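Local coordinates for protein YCGM (Escherichia coli, PDB 1NR9), which is of unknown function but belongs to the FAH family of metal-binding proteins and carries a magnesium ion in this model, at residues E74-I79 against G99-L104; A52-R57 against S129-G134; H70-L75 against T192-G197; P145-L150 against Q161-D166; K20-G25 against P43-K48. All blocks are in the same frame, centred on the assembly; numbering follows the deposited sequence.

Interaction 1 of 5, residues E74-I79 against G99-L104; sequences ELAVLI and GVALDL. With MG (magnesium ion), chain E.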
# COMPACT_ATOMS: atom_id res chain seq x y z
N GLU A 74 7.24 -9.33 -14.72
CA GLU A 74 8.16 -9.46 -13.60
C GLU A 74 8.02 -10.82 -12.92
O GLU A 74 6.97 -11.47 -12.98
CB GLU A 74 7.92 -8.34 -12.57
CG GLU A 74 7.90 -6.88 -13.12
CD GLU A 74 8.01 -5.80 -12.04
OE1 GLU A 74 8.25 -6.15 -10.86
OE2 GLU A 74 7.87 -4.59 -12.35
N LEU A 75 9.10 -11.25 -12.27
CA LEU A 75 9.11 -12.50 -11.52
C LEU A 75 8.46 -12.24 -10.15
O LEU A 75 8.87 -11.33 -9.42
CB LEU A 75 10.54 -13.01 -11.31
CG LEU A 75 10.56 -14.29 -10.47
CD1 LEU A 75 9.88 -15.42 -11.24
CD2 LEU A 75 11.99 -14.66 -10.13
N ALA A 76 7.46 -13.04 -9.81
CA ALA A 76 6.73 -12.90 -8.56
C ALA A 76 7.12 -13.97 -7.57
O ALA A 76 7.03 -15.17 -7.86
CB ALA A 76 5.24 -12.96 -8.81
N VAL A 77 7.52 -13.54 -6.38
CA VAL A 77 7.91 -14.46 -5.32
C VAL A 77 6.82 -14.41 -4.26
O VAL A 77 6.43 -13.32 -3.81
CB VAL A 77 9.27 -14.04 -4.69
CG1 VAL A 77 9.73 -15.08 -3.68
CG2 VAL A 77 10.31 -13.85 -5.78
N LEU A 78 6.31 -15.58 -3.89
CA LEU A 78 5.25 -15.71 -2.89
C LEU A 78 5.84 -16.06 -1.52
O LEU A 78 6.39 -17.14 -1.35
CB LEU A 78 4.28 -16.81 -3.31
CG LEU A 78 3.25 -17.19 -2.24
CD1 LEU A 78 2.32 -15.99 -2.01
CD2 LEU A 78 2.45 -18.41 -2.68
N ILE A 79 5.72 -15.15 -0.55
CA ILE A 79 6.26 -15.40 0.79
C ILE A 79 5.42 -16.41 1.59
O ILE A 79 4.20 -16.28 1.69
CB ILE A 79 6.39 -14.09 1.60
CG1 ILE A 79 7.61 -13.28 1.15
CG2 ILE A 79 6.61 -14.43 3.06
CD1 ILE A 79 7.61 -12.86 -0.27
N GLY A 99 5.98 -17.22 -9.71
CA GLY A 99 5.00 -17.05 -10.77
C GLY A 99 5.30 -15.74 -11.50
O GLY A 99 6.35 -15.12 -11.24
N VAL A 100 4.43 -15.32 -12.42
CA VAL A 100 4.66 -14.08 -13.16
C VAL A 100 3.58 -13.03 -12.96
O VAL A 100 2.40 -13.35 -12.78
CB VAL A 100 4.76 -14.28 -14.67
CG1 VAL A 100 6.13 -14.71 -15.03
CG2 VAL A 100 3.72 -15.29 -15.13
N ALA A 101 3.99 -11.77 -13.04
CA ALA A 101 3.06 -10.68 -12.87
C ALA A 101 3.33 -9.55 -13.84
O ALA A 101 4.35 -9.51 -14.54
CB ALA A 101 3.13 -10.16 -11.45
N LEU A 102 2.37 -8.63 -13.88
CA LEU A 102 2.49 -7.45 -14.70
C LEU A 102 2.39 -6.33 -13.70
O LEU A 102 1.40 -6.21 -12.98
CB LEU A 102 1.34 -7.35 -15.70
CG LEU A 102 1.33 -8.30 -16.89
CD1 LEU A 102 0.30 -7.82 -17.91
CD2 LEU A 102 2.72 -8.33 -17.54
N ASP A 103 3.45 -5.54 -13.61
CA ASP A 103 3.47 -4.41 -12.71
C ASP A 103 2.84 -3.31 -13.56
O ASP A 103 3.53 -2.46 -14.12
CB ASP A 103 4.91 -4.09 -12.32
CG ASP A 103 5.06 -2.79 -11.53
OD1 ASP A 103 4.06 -2.33 -10.93
OD2 ASP A 103 6.19 -2.26 -11.51
N LEU A 104 1.53 -3.41 -13.71
CA LEU A 104 0.77 -2.45 -14.49
C LEU A 104 0.96 -1.07 -13.88
O LEU A 104 0.80 -0.91 -12.67
CB LEU A 104 -0.70 -2.83 -14.46
CG LEU A 104 -1.25 -3.49 -15.72
CD1 LEU A 104 -0.19 -4.33 -16.40
CD2 LEU A 104 -2.47 -4.32 -15.33
MG MG E . 8.56 -1.61 -11.65
O HOH W 1 8.08 -3.65 -10.23
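Glu-74 meets Ala-101, and Ala-76 meets Gly-99, as hydrogen-bonded pairs of two antiparallel strands whose local axes come within 4.5 Å. The backbone makes four bonds here, two in each pair. In the first, Glu-74 N reaches Ala-101 O at 2.9 Å and Ala-101 N returns to Glu-74 O; in the second, Ala-76 N reaches Gly-99 O at 2.8 Å and Gly-99 N returns to Ala-76 O. Between them, at the non-hydrogen-bonded pair of Leu-75 and Val-100, Val-100 CA lies 3.5 Å from Glu-74 O in a CA-H...O contact.

Apolar contact is light. The methyls Ala-76 CB and Ala-101 CB sit 4.4 Å apart on one face of the sheet, with Leu-132 against both, while Val-100 on the other face packs on Val-209 and Phe-211.

The acidic contact lies where the second strand has given way to an inverse gamma turn centred on Asp-103. Glu-74 leaves its strand with CG anti to the carbonyl carbon (chi1 -52°) and runs on extended, bringing OE2 to 3.0 Å from Asp-103 OD2, two acceptors with no hydrogen bond between them. The two carboxylate planes stand nearly perpendicular, 87° apart. Asp-103 OD2 binds magnesium at 2.5 Å and also takes a hydrogen bond from Lys-124, and its OD1 is salt-bridged to Lys-48. Glu-74 OE1 turns to the backbone N of Gly-193.

With Glu-72 and water 1 as further ligands, this is an acidic magnesium site, as is characteristic of FAH-family proteins, set at the end of a buried antiparallel strand pair.

Interaction 2 of 5, residues A52-R57 against S129-G134; sequences ALCDLR and SCPLSG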
# COMPACT_ATOMS: atom_id res chain seq x y z
N ALA A 52 -5.27 -4.27 -5.83
CA ALA A 52 -4.63 -4.31 -7.15
C ALA A 52 -4.32 -5.71 -7.70
O ALA A 52 -3.91 -5.85 -8.85
CB ALA A 52 -3.37 -3.47 -7.13
N LEU A 53 -4.52 -6.73 -6.88
CA LEU A 53 -4.26 -8.10 -7.28
C LEU A 53 -5.40 -8.66 -8.12
O LEU A 53 -6.57 -8.37 -7.84
CB LEU A 53 -4.11 -8.97 -6.02
CG LEU A 53 -2.78 -8.91 -5.26
CD1 LEU A 53 -2.89 -9.59 -3.91
CD2 LEU A 53 -1.73 -9.57 -6.13
N CYS A 54 -5.08 -9.46 -9.13
CA CYS A 54 -6.11 -10.07 -9.96
C CYS A 54 -5.60 -11.22 -10.81
O CYS A 54 -4.41 -11.31 -11.11
CB CYS A 54 -6.80 -9.04 -10.85
SG CYS A 54 -5.74 -8.33 -12.08
N ASP A 55 -6.50 -12.12 -11.18
CA ASP A 55 -6.17 -13.28 -11.99
C ASP A 55 -5.64 -12.89 -13.39
O ASP A 55 -6.34 -12.26 -14.18
CB ASP A 55 -7.41 -14.15 -12.15
CG ASP A 55 -7.07 -15.58 -12.46
OD1 ASP A 55 -6.03 -15.80 -13.13
OD2 ASP A 55 -7.84 -16.48 -12.04
N LEU A 56 -4.40 -13.28 -13.69
CA LEU A 56 -3.78 -12.97 -14.98
C LEU A 56 -4.39 -13.78 -16.12
O LEU A 56 -4.19 -13.44 -17.30
CB LEU A 56 -2.27 -13.24 -14.93
CG LEU A 56 -1.45 -12.92 -16.19
CD1 LEU A 56 -1.69 -11.49 -16.64
CD2 LEU A 56 0.03 -13.14 -15.89
N ARG A 57 -5.12 -14.83 -15.78
CA ARG A 57 -5.72 -15.70 -16.78
C ARG A 57 -7.02 -15.16 -17.35
O ARG A 57 -7.45 -15.58 -18.42
CB ARG A 57 -5.96 -17.09 -16.19
CG ARG A 57 -4.69 -17.87 -15.88
CD ARG A 57 -4.79 -18.48 -14.50
NE ARG A 57 -5.95 -19.34 -14.39
CZ ARG A 57 -6.64 -19.55 -13.27
NH1 ARG A 57 -6.30 -18.96 -12.13
NH2 ARG A 57 -7.69 -20.36 -13.29
N SER A 129 -3.95 -3.52 -10.72
CA SER A 129 -2.74 -3.00 -11.34
C SER A 129 -1.66 -4.04 -11.18
O SER A 129 -0.47 -3.75 -11.34
CB SER A 129 -2.30 -1.72 -10.64
OG SER A 129 -1.90 -2.01 -9.31
N CYS A 130 -2.08 -5.26 -10.84
CA CYS A 130 -1.17 -6.37 -10.64
C CYS A 130 -1.76 -7.73 -11.02
O CYS A 130 -2.06 -8.55 -10.15
CB CYS A 130 -0.72 -6.40 -9.18
SG CYS A 130 0.69 -7.47 -8.86
N PRO A 131 -1.96 -7.97 -12.32
CA PRO A 131 -2.51 -9.27 -12.73
C PRO A 131 -1.43 -10.23 -12.29
O PRO A 131 -0.25 -9.89 -12.32
CB PRO A 131 -2.58 -9.16 -14.25
CG PRO A 131 -2.68 -7.68 -14.49
CD PRO A 131 -1.73 -7.10 -13.49
N LEU A 132 -1.78 -11.44 -11.91
CA LEU A 132 -0.76 -12.34 -11.43
C LEU A 132 -1.10 -13.76 -11.83
O LEU A 132 -2.27 -14.15 -11.83
CB LEU A 132 -0.70 -12.20 -9.91
CG LEU A 132 0.41 -12.78 -9.04
CD1 LEU A 132 1.76 -12.17 -9.45
CD2 LEU A 132 0.09 -12.45 -7.57
N SER A 133 -0.08 -14.54 -12.18
CA SER A 133 -0.28 -15.93 -12.58
C SER A 133 -0.35 -16.80 -11.33
O SER A 133 -0.30 -16.29 -10.21
CB SER A 133 0.88 -16.41 -13.47
OG SER A 133 2.09 -16.53 -12.73
N GLY A 134 -0.51 -18.11 -11.54
CA GLY A 134 -0.54 -19.02 -10.42
C GLY A 134 0.90 -19.17 -9.98
O GLY A 134 1.79 -18.67 -10.65
O HOH W 2 -3.66 -16.51 -11.99
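Leu-53 and Leu-132 lie side by side and point the same way, their CD2 methyls 3.7 Å apart. Leu-53 CD2 also brushes Cys-130 SG, which shares its face of the sheet, and Leu-132 goes on to touch Ala-101 of the next strand. The other face belongs to Cys-54 and Pro-131: Cys-54 SG lies 3.4 Å from Pro-131 CA, with the ring carbon CB farther off. Just past the strand, Leu-56 has CG anti to its backbone N (chi1 -178°), a setting that brings CD1 to Pro-131 CB at 3.5 Å. Leu-102 and Leu-104 pack on Pro-131 as well.

The two backbones run parallel, their axes inclined by 39°, and join strand 53-55 to strand 130-137 within the mixed sheet of this FAH-family fold. Bonding firms up along the pair: Cys-130 N to Ala-52 O and Cys-54 N to Cys-130 O are both weak, whereas Leu-132 N meets Cys-54 O at 2.8 Å and Leu-56 N meets Leu-132 O at 3.0 Å.

While Leu-56 still packs on the buried Ser-133, the side of Asp-55 and Arg-57 is the loose, partly exposed one. Asp-55 diverges from Leu-132 here, and water 2 fills in between them, donating to Asp-55 OD1 and to Leu-132 O at 2.7 Å each. Asp-55 OD1 also accepts from Arg-57 N, closing an Asx turn in which the N-H comes in from above the carboxylate plane. Arg-57 NH1 stands 2.9 Å from Asp-55 OD2 as a salt bridge of charges only, because the oxygen lies well out of the guanidinium plane.

Interaction 3 of 5, residues H70-L75 against T192-G197; sequences HHEVEL and TGTPDG. With MG (magnesium ion), chain E.
Thr-194 OG1 donates to Val-73 O at 2.6 Å. This hydroxyl stands anti to its own backbone N (chi1 -168°), which turns it onto the strand and leaves CG2 on the side of Glu-72. Gln-160 bonds the same hydroxyl through NE2 and takes Val-73 N through OE1, tying both segments to a third part of the chain. Further along, Thr-192 N donates to Leu-75 O at 3.1 Å. Gly-193 N donates to Glu-74 OE1 at 2.9 Å, approaching from well above the carboxylate plane, 64° out of it.

A water adds a bridge. Water 3 accepts from Leu-75 N, donates to Gly-193 O and lies 2.6 Å from Thr-192 OG1, linking the strand to the loop.

Two side-chain crossings supply the carbon contacts. Val-73 CG1 meets Pro-195 CD at 3.9 Å, with the two side chains about perpendicular, and Thr-194 likewise crosses Glu-72 at about a right angle, CB to CB at 3.7 Å.

The metal is reached through Glu-72, whose extended chain carries OE2 to 2.4 Å from magnesium. Its other oxygen, OE1, is salt-bridged to Lys-124. Asp-103 OD2 and water 1 bind the same ion.

The two acids thus have different parts. Glu-72 is a first-shell ligand, its free rotation limited by the ion at one oxygen and a lysine at the other, while the loop 192-197 grips the strand backbone and, through a main-chain N-H, holds the Glu-74 carboxylate beside the ion, where OE2 stands 3.1 Å from magnesium without being counted as a ligand.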
# COMPACT_ATOMS: atom_id res chain seq x y z
N HIS A 70 1.09 1.09 -18.93
CA HIS A 70 2.21 0.24 -19.35
C HIS A 70 2.26 -1.13 -18.70
O HIS A 70 1.69 -1.35 -17.64
CB HIS A 70 3.53 0.95 -19.13
CG HIS A 70 3.81 2.04 -20.11
ND1 HIS A 70 5.06 2.60 -20.28
CD2 HIS A 70 2.98 2.69 -20.97
CE1 HIS A 70 4.99 3.55 -21.19
NE2 HIS A 70 3.74 3.63 -21.62
N HIS A 71 2.94 -2.05 -19.37
CA HIS A 71 3.08 -3.41 -18.86
C HIS A 71 4.53 -3.64 -18.44
O HIS A 71 5.46 -3.12 -19.06
CB HIS A 71 2.70 -4.43 -19.94
CG HIS A 71 3.48 -4.29 -21.21
ND1 HIS A 71 2.97 -3.66 -22.33
CD2 HIS A 71 4.76 -4.62 -21.52
CE1 HIS A 71 3.90 -3.62 -23.27
NE2 HIS A 71 4.99 -4.20 -22.80
N GLU A 72 4.72 -4.38 -17.36
CA GLU A 72 6.04 -4.71 -16.88
C GLU A 72 5.97 -6.16 -16.46
O GLU A 72 5.41 -6.47 -15.41
CB GLU A 72 6.42 -3.87 -15.65
CG GLU A 72 6.64 -2.38 -15.88
CD GLU A 72 7.24 -1.68 -14.66
OE1 GLU A 72 7.44 -0.45 -14.70
OE2 GLU A 72 7.51 -2.38 -13.65
N VAL A 73 6.50 -7.07 -17.27
CA VAL A 73 6.48 -8.47 -16.86
C VAL A 73 7.53 -8.56 -15.76
O VAL A 73 8.58 -7.92 -15.85
CB VAL A 73 6.85 -9.44 -18.02
CG1 VAL A 73 8.28 -9.21 -18.47
CG2 VAL A 73 6.63 -10.89 -17.57
N GLU A 74 7.24 -9.33 -14.72
CA GLU A 74 8.16 -9.46 -13.60
C GLU A 74 8.02 -10.82 -12.92
O GLU A 74 6.97 -11.47 -12.98
CB GLU A 74 7.92 -8.34 -12.57
CG GLU A 74 7.90 -6.88 -13.12
CD GLU A 74 8.01 -5.80 -12.04
OE1 GLU A 74 8.25 -6.15 -10.86
OE2 GLU A 74 7.87 -4.59 -12.35
N LEU A 75 9.10 -11.25 -12.27
CA LEU A 75 9.11 -12.50 -11.52
C LEU A 75 8.46 -12.24 -10.15
O LEU A 75 8.87 -11.33 -9.42
CB LEU A 75 10.54 -13.01 -11.31
CG LEU A 75 10.56 -14.29 -10.47
CD1 LEU A 75 9.88 -15.42 -11.24
CD2 LEU A 75 11.99 -14.66 -10.13
N THR A 192 9.88 -8.57 -8.47
CA THR A 192 11.31 -8.30 -8.54
C THR A 192 11.85 -7.42 -9.67
O THR A 192 13.02 -7.52 -10.00
CB THR A 192 12.08 -9.62 -8.56
OG1 THR A 192 11.74 -10.35 -9.74
CG2 THR A 192 11.72 -10.45 -7.35
N GLY A 193 11.03 -6.56 -10.26
CA GLY A 193 11.54 -5.70 -11.31
C GLY A 193 11.21 -6.19 -12.70
O GLY A 193 10.75 -7.32 -12.87
N THR A 194 11.45 -5.37 -13.71
CA THR A 194 11.14 -5.78 -15.07
C THR A 194 12.30 -5.55 -16.01
O THR A 194 13.11 -4.66 -15.81
CB THR A 194 9.92 -5.01 -15.64
OG1 THR A 194 9.47 -5.64 -16.84
CG2 THR A 194 10.29 -3.57 -15.95
N PRO A 195 12.39 -6.37 -17.07
CA PRO A 195 13.47 -6.20 -18.04
C PRO A 195 13.17 -4.99 -18.91
O PRO A 195 12.16 -4.30 -18.72
CB PRO A 195 13.44 -7.50 -18.83
CG PRO A 195 12.73 -8.48 -17.92
CD PRO A 195 11.66 -7.62 -17.32
N ASP A 196 14.05 -4.75 -19.88
CA ASP A 196 13.91 -3.64 -20.81
C ASP A 196 12.75 -3.96 -21.77
O ASP A 196 12.42 -5.13 -21.97
CB ASP A 196 15.22 -3.48 -21.59
CG ASP A 196 15.29 -2.19 -22.38
OD1 ASP A 196 14.45 -1.99 -23.28
OD2 ASP A 196 16.20 -1.39 -22.10
N GLY A 197 12.13 -2.92 -22.33
CA GLY A 197 11.04 -3.12 -23.26
C GLY A 197 9.64 -2.77 -22.79
O GLY A 197 8.65 -3.10 -23.46
MG MG E . 8.56 -1.61 -11.65
O HOH W 3 11.65 -9.93 -12.31
O HOH W 1 8.08 -3.65 -10.23

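Interaction 4 of 5, residues P145-L150 against Q161-D166; sequences PQNTTL and QGTTAD
Thr-148 and Thr-164 lie side by side with their side chains pointing the same way, and Thr-164 CB faces the first segment. Its OG1, anti to the carbonyl carbon (chi1 -49°) and so beside its own backbone N, bonds Thr-148 O at 2.8 Å. Thr-164 N reaches that same carbonyl, so one residue grips Thr-148 O with both its hydroxyl and its amide. The hydroxyl comes in from the flank of the C=O, at 109°, and the amide from much nearer its end, at 148°. Thr-148 turns its own hydroxyl elsewhere, to Asp-212 and to Asp-144 O.

Gln-146 crosses Thr-164 at about a right angle. Its chain bends at chi2 and brings NE2 back to Thr-164 O at 3.0 Å. That oxygen lies close to the plane of the Gln-146 amide, whereas the N-H arrives from above the plane of the backbone carbonyl. The other amide atom, OE1, takes a hydrogen bond from Ile-171 N. At the exposed edge, Asn-147 OD1 approaches Thr-163 OG1 at 3.2 Å, at best a weak bond, and touches the methyl of Ala-165.

Beyond these the segments become a regular antiparallel pair, part of the hairpin of strands 149-154 and 157-163. Leu-150 N donates to Gly-162 O at 2.9 Å in a practically straight bond, and Gly-162 N answers to Leu-150 O. Leu-150 itself packs inward on Val-100.

In chemical terms the strand pair ends in side-chain hydrogen bonds: a threonine hydroxyl and a glutamine amide bind backbone carbonyls where the second strand turns into its 3-10 segment.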
# COMPACT_ATOMS: atom_id res chain seq x y z
N PRO A 145 15.70 -19.88 -10.17
CA PRO A 145 14.94 -18.64 -10.16
C PRO A 145 15.83 -17.47 -10.53
O PRO A 145 15.45 -16.62 -11.34
CB PRO A 145 14.46 -18.56 -8.72
CG PRO A 145 14.25 -19.99 -8.36
CD PRO A 145 15.48 -20.65 -8.93
N GLN A 146 17.03 -17.43 -9.97
CA GLN A 146 17.95 -16.33 -10.25
C GLN A 146 18.43 -16.30 -11.68
O GLN A 146 19.12 -15.36 -12.11
CB GLN A 146 19.15 -16.37 -9.31
CG GLN A 146 19.89 -15.05 -9.29
CD GLN A 146 19.00 -13.91 -8.82
OE1 GLN A 146 18.64 -13.84 -7.63
NE2 GLN A 146 18.64 -13.01 -9.74
N ASN A 147 18.08 -17.34 -12.44
CA ASN A 147 18.46 -17.43 -13.84
C ASN A 147 17.31 -18.00 -14.65
O ASN A 147 17.44 -19.02 -15.34
CB ASN A 147 19.72 -18.28 -13.99
CG ASN A 147 20.28 -18.23 -15.40
OD1 ASN A 147 20.35 -17.16 -16.02
ND2 ASN A 147 20.71 -19.38 -15.90
N THR A 148 16.18 -17.31 -14.55
CA THR A 148 14.95 -17.68 -15.23
C THR A 148 14.59 -16.69 -16.34
O THR A 148 14.88 -15.49 -16.25
CB THR A 148 13.78 -17.77 -14.21
OG1 THR A 148 13.87 -19.01 -13.50
CG2 THR A 148 12.43 -17.67 -14.89
N THR A 149 13.97 -17.22 -17.39
CA THR A 149 13.55 -16.46 -18.56
C THR A 149 12.21 -15.75 -18.38
O THR A 149 11.23 -16.35 -17.95
CB THR A 149 13.47 -17.40 -19.78
OG1 THR A 149 14.73 -17.38 -20.46
CG2 THR A 149 12.35 -16.99 -20.74
N LEU A 150 12.18 -14.46 -18.72
CA LEU A 150 10.96 -13.65 -18.62
C LEU A 150 10.64 -13.00 -19.96
O LEU A 150 11.50 -12.33 -20.55
CB LEU A 150 11.11 -12.55 -17.57
CG LEU A 150 11.23 -12.93 -16.10
CD1 LEU A 150 11.42 -11.68 -15.26
CD2 LEU A 150 9.97 -13.69 -15.66
N GLN A 161 11.96 -9.32 -23.14
CA GLN A 161 12.72 -10.56 -23.11
C GLN A 161 13.94 -10.28 -22.26
O GLN A 161 14.61 -9.26 -22.44
CB GLN A 161 13.14 -10.94 -24.53
CG GLN A 161 14.33 -11.89 -24.61
CD GLN A 161 14.09 -13.21 -23.91
OE1 GLN A 161 13.14 -13.92 -24.22
NE2 GLN A 161 14.95 -13.54 -22.95
N GLY A 162 14.22 -11.18 -21.32
CA GLY A 162 15.37 -11.03 -20.45
C GLY A 162 15.46 -12.24 -19.56
O GLY A 162 14.64 -13.16 -19.67
N THR A 163 16.45 -12.26 -18.67
CA THR A 163 16.64 -13.37 -17.74
C THR A 163 16.79 -12.82 -16.32
O THR A 163 17.14 -11.66 -16.12
CB THR A 163 17.91 -14.20 -18.09
OG1 THR A 163 18.03 -15.29 -17.18
CG2 THR A 163 19.14 -13.33 -17.98
N THR A 164 16.52 -13.67 -15.34
CA THR A 164 16.62 -13.24 -13.95
C THR A 164 18.05 -12.90 -13.55
O THR A 164 18.28 -12.20 -12.57
CB THR A 164 16.10 -14.33 -13.06
OG1 THR A 164 14.83 -14.76 -13.55
CG2 THR A 164 15.93 -13.81 -11.65
N ALA A 165 19.01 -13.39 -14.32
CA ALA A 165 20.40 -13.12 -14.03
C ALA A 165 20.75 -11.63 -14.22
O ALA A 165 21.76 -11.16 -13.71
CB ALA A 165 21.29 -13.99 -14.92
N ASP A 166 19.91 -10.90 -14.95
CA ASP A 166 20.17 -9.47 -15.19
C ASP A 166 19.65 -8.55 -14.10
O ASP A 166 19.62 -7.32 -14.27
CB ASP A 166 19.58 -9.03 -16.54
CG ASP A 166 20.18 -9.78 -17.71
OD1 ASP A 166 21.42 -9.90 -17.77
OD2 ASP A 166 19.40 -10.23 -18.58

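Interaction 5 of 5, residues K20-G25 against P43-K48; sequences KVVCVG and PVLFIK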
# COMPACT_ATOMS: atom_id res chain seq x y z
N LYS A 20 -0.58 -7.78 0.66
CA LYS A 20 0.12 -6.74 -0.08
C LYS A 20 1.16 -7.29 -1.05
O LYS A 20 1.52 -8.47 -1.01
CB LYS A 20 0.81 -5.77 0.87
CG LYS A 20 1.91 -6.37 1.71
CD LYS A 20 2.68 -5.27 2.43
CE LYS A 20 3.75 -5.84 3.35
NZ LYS A 20 3.13 -6.67 4.43
N VAL A 21 1.63 -6.41 -1.92
CA VAL A 21 2.65 -6.76 -2.89
C VAL A 21 3.73 -5.69 -2.78
O VAL A 21 3.46 -4.50 -2.97
CB VAL A 21 2.06 -6.78 -4.32
CG1 VAL A 21 3.02 -7.45 -5.28
CG2 VAL A 21 0.72 -7.48 -4.32
N VAL A 22 4.95 -6.10 -2.44
CA VAL A 22 6.03 -5.13 -2.32
C VAL A 22 6.79 -5.17 -3.64
O VAL A 22 7.07 -6.24 -4.16
CB VAL A 22 6.98 -5.49 -1.15
CG1 VAL A 22 8.03 -4.37 -0.97
CG2 VAL A 22 6.17 -5.66 0.13
N CYS A 23 7.10 -3.99 -4.18
CA CYS A 23 7.77 -3.95 -5.47
C CYS A 23 9.03 -3.12 -5.50
O CYS A 23 9.18 -2.15 -4.75
CB CYS A 23 6.80 -3.42 -6.53
SG CYS A 23 5.17 -4.21 -6.53
N VAL A 24 9.93 -3.51 -6.40
CA VAL A 24 11.19 -2.79 -6.57
C VAL A 24 11.03 -1.81 -7.73
O VAL A 24 10.27 -2.06 -8.66
CB VAL A 24 12.35 -3.79 -6.89
CG1 VAL A 24 12.00 -4.64 -8.10
CG2 VAL A 24 13.65 -3.02 -7.12
N GLY A 25 11.71 -0.67 -7.66
CA GLY A 25 11.63 0.29 -8.74
C GLY A 25 12.31 -0.35 -9.94
O GLY A 25 11.79 -1.32 -10.50
N PRO A 43 17.67 -0.19 -3.31
CA PRO A 43 16.45 -0.49 -4.07
C PRO A 43 15.31 0.49 -3.81
O PRO A 43 15.04 0.85 -2.66
CB PRO A 43 16.09 -1.90 -3.58
CG PRO A 43 17.43 -2.51 -3.32
CD PRO A 43 18.16 -1.39 -2.61
N VAL A 44 14.66 0.94 -4.89
CA VAL A 44 13.51 1.83 -4.79
C VAL A 44 12.35 0.88 -4.44
O VAL A 44 12.21 -0.19 -5.04
CB VAL A 44 13.22 2.53 -6.13
CG1 VAL A 44 11.94 3.34 -6.04
CG2 VAL A 44 14.39 3.43 -6.50
N LEU A 45 11.52 1.27 -3.48
CA LEU A 45 10.41 0.44 -3.01
C LEU A 45 9.04 1.12 -2.96
O LEU A 45 8.91 2.24 -2.48
CB LEU A 45 10.72 -0.06 -1.59
CG LEU A 45 11.38 -1.42 -1.39
CD1 LEU A 45 12.34 -1.74 -2.52
CD2 LEU A 45 12.07 -1.43 -0.03
N PHE A 46 8.03 0.41 -3.46
CA PHE A 46 6.65 0.89 -3.44
C PHE A 46 5.74 -0.33 -3.24
O PHE A 46 6.18 -1.47 -3.47
CB PHE A 46 6.31 1.65 -4.73
CG PHE A 46 6.27 0.79 -5.95
CD1 PHE A 46 5.09 0.16 -6.33
CD2 PHE A 46 7.40 0.64 -6.75
CE1 PHE A 46 5.05 -0.63 -7.48
CE2 PHE A 46 7.36 -0.14 -7.89
CZ PHE A 46 6.18 -0.78 -8.26
N ILE A 47 4.50 -0.11 -2.81
CA ILE A 47 3.59 -1.24 -2.56
C ILE A 47 2.21 -1.21 -3.21
O ILE A 47 1.50 -0.20 -3.18
CB ILE A 47 3.36 -1.41 -1.05
CG1 ILE A 47 4.69 -1.37 -0.30
CG2 ILE A 47 2.63 -2.72 -0.79
CD1 ILE A 47 4.54 -1.37 1.23
N LYS A 48 1.82 -2.34 -3.79
CA LYS A 48 0.50 -2.46 -4.40
C LYS A 48 -0.42 -3.11 -3.35
O LYS A 48 -0.06 -4.09 -2.71
CB LYS A 48 0.58 -3.33 -5.66
CG LYS A 48 1.26 -2.68 -6.84
CD LYS A 48 1.27 -3.64 -8.02
CE LYS A 48 2.01 -3.05 -9.22
NZ LYS A 48 1.25 -1.97 -9.93
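Phe-46 sets its ring carbon CG between the backbone N and the carbonyl carbon (chi1 68°), which swings the ring over Cys-23, its partner on the neighbouring strand. Cys-23 CB sits over one face of that ring, 3.5 Å from the centroid and offset toward the rim, a CH-pi contact. The sulfur comes in more obliquely: SG, anti to the carbonyl carbon, lies 4.4 Å from the centroid. Gly-25 CA lies at the ring's edge.

Strands 21-24 and 45-48 run antiparallel, and strand 21-24 carries the pairing on to strand 189-191 of the same mixed sheet. Cys-23 and Phe-46 form a hydrogen-bonded pair, with Cys-23 N to Phe-46 O at 2.8 Å, and so do Val-21 and Lys-48. Past the strand ends, Gly-25 N adds a bond to Val-44 O at 2.7 Å.

On the face of Cys-23 and Phe-46, Lys-48 also rises; besides Asp-103, its NZ reaches the carbonyls of Lys-124, Ser-129 and Leu-104. The nearest atom of the Phe-46 side chain is about 4 Å from the magnesium ion. Strand 45-48 also faces the dimer partner, where Glu-121 of the second subunit accepts from Ile-47 N and packs on Phe-46.

Overall arrangement
From the N terminus, interaction 5 comes first, closing a loop between residues 20-25 and 43-48 that includes the unmodelled 30-39. The chain then enters interaction 2 at 52-57, whose long loop returns only at 129-134 and encloses interaction 1. Interaction 3 leaves the same strand as interaction 1, crosses interaction 2 and closes at 192-197, with the hairpin of interaction 4 nested inside its loop. Interactions 1, 2, 3 and 5 all reach the mixed sheet, and 1 and 3 each supply one carboxylate to the magnesium. Lys-48 links interaction 5 to 1 and 2. Interaction 4 belongs to the separate antiparallel sheet and packs on interactions 1 and 3 through Leu-150 and Leu-75.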